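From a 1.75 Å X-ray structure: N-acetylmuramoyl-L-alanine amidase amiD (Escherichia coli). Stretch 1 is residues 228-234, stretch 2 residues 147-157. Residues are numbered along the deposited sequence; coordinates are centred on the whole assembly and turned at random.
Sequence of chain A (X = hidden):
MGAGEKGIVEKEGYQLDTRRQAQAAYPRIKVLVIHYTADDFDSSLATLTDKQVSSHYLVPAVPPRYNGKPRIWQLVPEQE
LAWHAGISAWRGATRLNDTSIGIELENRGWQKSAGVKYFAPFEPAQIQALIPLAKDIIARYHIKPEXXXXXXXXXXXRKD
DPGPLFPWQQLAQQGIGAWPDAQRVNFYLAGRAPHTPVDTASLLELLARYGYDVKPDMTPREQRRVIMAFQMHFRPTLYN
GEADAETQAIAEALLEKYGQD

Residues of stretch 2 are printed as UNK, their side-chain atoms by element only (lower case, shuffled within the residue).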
# COMPACT_ATOMS: atom_id res chain seq x y z
N MET A 228 -0.44 -1.35 -14.97
CA MET A 228 -1.54 -2.12 -14.42
C MET A 228 -1.65 -1.96 -12.88
O MET A 228 -2.74 -1.72 -12.35
CB MET A 228 -1.37 -3.58 -14.81
CG MET A 228 -2.48 -4.52 -14.41
SD MET A 228 -2.10 -6.26 -14.82
CE MET A 228 -1.08 -6.15 -16.30
N ALA A 229 -0.52 -2.11 -12.18
CA ALA A 229 -0.46 -1.91 -10.73
C ALA A 229 -1.04 -0.52 -10.32
O ALA A 229 -1.84 -0.41 -9.37
CB ALA A 229 0.97 -2.09 -10.22
N PHE A 230 -0.67 0.50 -11.07
CA PHE A 230 -1.09 1.87 -10.81
C PHE A 230 -2.62 2.01 -11.02
O PHE A 230 -3.35 2.65 -10.20
CB PHE A 230 -0.31 2.83 -11.72
CG PHE A 230 -0.74 4.26 -11.62
CD1 PHE A 230 -0.44 5.00 -10.48
CD2 PHE A 230 -1.42 4.89 -12.69
CE1 PHE A 230 -0.84 6.34 -10.38
CE2 PHE A 230 -1.83 6.23 -12.60
CZ PHE A 230 -1.54 6.95 -11.43
N GLN A 231 -3.09 1.39 -12.10
CA GLN A 231 -4.51 1.45 -12.47
C GLN A 231 -5.36 0.68 -11.47
O GLN A 231 -6.47 1.13 -11.11
CB GLN A 231 -4.74 0.94 -13.89
CG GLN A 231 -4.12 1.86 -14.97
CD GLN A 231 -4.06 1.23 -16.36
OE1 GLN A 231 -3.91 0.02 -16.49
NE2 GLN A 231 -4.13 2.07 -17.39
N MET A 232 -4.90 -0.50 -11.06
CA MET A 232 -5.60 -1.27 -10.02
C MET A 232 -5.86 -0.45 -8.76
O MET A 232 -6.90 -0.60 -8.14
CB MET A 232 -4.89 -2.58 -9.66
CG MET A 232 -4.96 -3.64 -10.73
SD MET A 232 -4.36 -5.23 -10.13
CE MET A 232 -2.60 -4.99 -10.05
N HIS A 233 -4.93 0.46 -8.43
CA HIS A 233 -5.06 1.34 -7.26
C HIS A 233 -5.90 2.61 -7.60
O HIS A 233 -6.82 2.98 -6.84
CB HIS A 233 -3.63 1.68 -6.77
CG HIS A 233 -3.57 2.39 -5.44
ND1 HIS A 233 -2.48 2.28 -4.59
CD2 HIS A 233 -4.41 3.27 -4.86
CE1 HIS A 233 -2.67 3.05 -3.54
NE2 HIS A 233 -3.83 3.68 -3.68
N PHE A 234 -5.61 3.25 -8.72
CA PHE A 234 -6.05 4.62 -8.97
C PHE A 234 -6.98 4.79 -10.16
O PHE A 234 -7.57 5.86 -10.31
CB PHE A 234 -4.85 5.58 -9.11
CG PHE A 234 -4.03 5.73 -7.88
CD1 PHE A 234 -4.48 6.56 -6.84
CD2 PHE A 234 -2.78 5.10 -7.76
CE1 PHE A 234 -3.74 6.74 -5.70
CE2 PHE A 234 -2.03 5.27 -6.58
CZ PHE A 234 -2.51 6.12 -5.56
N UNK A 147 2.01 7.15 1.16
CA UNK A 147 2.71 5.98 1.66
C UNK A 147 1.78 4.93 2.27
O UNK A 147 2.21 4.00 2.96
c UNK A 147 4.93 7.19 1.82
o UNK A 147 5.24 6.83 0.71
n UNK A 147 5.50 8.22 2.42
c UNK A 147 3.84 6.46 2.59
N UNK A 148 0.48 5.05 1.98
CA UNK A 148 -0.45 3.93 2.21
C UNK A 148 -0.62 3.22 0.84
O UNK A 148 -1.18 3.78 -0.09
c UNK A 148 -2.70 3.25 3.10
c UNK A 148 -1.84 4.44 2.73
c UNK A 148 -1.64 5.40 3.91
N UNK A 149 -0.09 2.01 0.71
CA UNK A 149 0.11 1.45 -0.63
C UNK A 149 -0.37 0.03 -0.68
O UNK A 149 -0.56 -0.64 0.37
c UNK A 149 1.62 1.45 -1.06
c UNK A 149 2.15 2.91 -1.25
c UNK A 149 2.50 0.64 -0.01
N UNK A 150 -0.58 -0.40 -1.91
CA UNK A 150 -0.81 -1.79 -2.24
C UNK A 150 0.52 -2.50 -2.30
O UNK A 150 1.54 -1.94 -2.67
c UNK A 150 -1.48 -1.89 -3.64
N UNK A 151 0.51 -3.78 -1.96
CA UNK A 151 1.69 -4.60 -2.23
C UNK A 151 2.08 -4.52 -3.73
O UNK A 151 3.27 -4.53 -4.10
c UNK A 151 1.34 -6.01 -1.90
c UNK A 151 3.84 -6.70 -1.64
c UNK A 151 3.54 -8.86 -1.44
n UNK A 151 2.36 -8.30 -1.62
c UNK A 151 2.51 -6.93 -1.74
n UNK A 151 4.45 -7.92 -1.47
N UNK A 152 1.06 -4.50 -4.60
CA UNK A 152 1.34 -4.44 -6.06
C UNK A 152 2.08 -3.17 -6.38
O UNK A 152 2.87 -3.12 -7.34
c UNK A 152 0.01 -4.51 -6.88
N UNK A 153 1.84 -2.11 -5.59
CA UNK A 153 2.50 -0.83 -5.84
C UNK A 153 4.01 -0.99 -5.63
O UNK A 153 4.81 -0.31 -6.30
c UNK A 153 1.97 0.27 -4.93
c UNK A 153 0.51 0.64 -5.22
o UNK A 153 -0.17 1.12 -4.28
o UNK A 153 0.03 0.48 -6.36
N UNK A 154 4.41 -1.83 -4.67
CA UNK A 154 5.82 -1.86 -4.24
C UNK A 154 6.57 -3.03 -4.87
O UNK A 154 7.80 -3.06 -4.84
c UNK A 154 5.35 -0.62 -2.13
c UNK A 154 5.55 -3.17 -2.07
c UNK A 154 5.60 -3.10 -0.52
c UNK A 154 6.00 -1.84 -2.71
N UNK A 155 5.81 -3.98 -5.42
CA UNK A 155 6.36 -5.11 -6.19
C UNK A 155 5.50 -5.43 -7.43
O UNK A 155 4.90 -6.54 -7.49
c UNK A 155 6.41 -6.37 -5.30
N UNK A 156 5.38 -4.49 -8.37
CA UNK A 156 4.41 -4.63 -9.47
C UNK A 156 4.62 -5.82 -10.38
O UNK A 156 3.64 -6.31 -10.97
c UNK A 156 6.06 -3.18 -8.40
c UNK A 156 4.53 -3.30 -10.24
c UNK A 156 5.79 -2.70 -9.77
N UNK A 157 5.85 -6.32 -10.48
CA UNK A 157 6.11 -7.48 -11.36
C UNK A 157 5.69 -8.78 -10.67
O UNK A 157 5.61 -9.81 -11.36
n UNK A 157 7.45 -4.74 -13.98
c UNK A 157 7.53 -6.04 -13.69
o UNK A 157 7.09 -6.91 -14.43
c UNK A 157 7.59 -7.63 -11.71
c UNK A 157 8.24 -6.41 -12.40
O HOH W 1 -1.83 -1.50 -7.12

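Position 147 carries two carbons, the second bonded to one oxygen and one nitrogen; this short amide, out of reach of the helix 228-234, is Asn-147. At position 148 one carbon carries two more, a beta-branched apolar group directed sideways. It is Val-148, and its carbonyl O lies 3.8 Å from His-233 CE1, at the edge of the imidazole. Position 149 has the same three-carbon fork and is Val-149; its backbone CA approaches the same ring edge, 4.3 Å from His-233 CE1.

At position 150 a single carbon points toward the helix, with CB 4.4 Å from His-233 ND1. This is Ala-150, the last residue of the strand. Position 151 bears one carbon and then a five-membered ring of three carbons and two nitrogens, which identifies His-151; both ring nitrogens are hydrogen-bonded elsewhere in the structure. Position 152 again has one carbon, pointing toward stretch 1, with CB 4.2 Å from Ala-229 CB and 4.1 Å from Met-232 CE. It is Ala-152, and its carbonyl O is 3.6 Å from Ala-229 CB.

Position 153 has two carbons, the second ending in two oxygens, one of them only 2.6 Å from His-233 ND1. A carboxylate on so short a stem is Asp-153. Its CB starts sideways, but the end of the side chain comes nearer the helix.

Position 154 holds four carbons forked at the first, with one arm two carbons long: Ile-154, which does not reach stretch 1. The lone carbon of position 155 points away, as Ala-155. At position 156 three carbons close a ring onto the backbone N, the signature of Pro-156, whose CB packs 3.8 Å from Ala-229 CB. Position 157 has three carbons, the third carrying one oxygen and one nitrogen; this is Gln-157, beyond contact range.

The contact joins a polar clasp to a small apolar patch. His-233 ND1 donates to Asp-153 OD2 (2.6 Å), and the same oxygen accepts from Ala-150 N at 2.8 Å, so one carboxylate atom ties the helix to the end of the strand while bracing its own turn. The other oxygen is bridged to the helix by water 1, which donates to Asp-153 OD1 (2.8 Å) and to Ala-229 O (2.5 Å). Beside this polar network, Ala-229 packs its methyl against Ala-152 and Pro-156, and the small side chains let the backbones approach to 5.6 Å between Ala-229 CA and Ala-152 CA.

Stretch 2, residues 147-157: NVVAHADIAPQ
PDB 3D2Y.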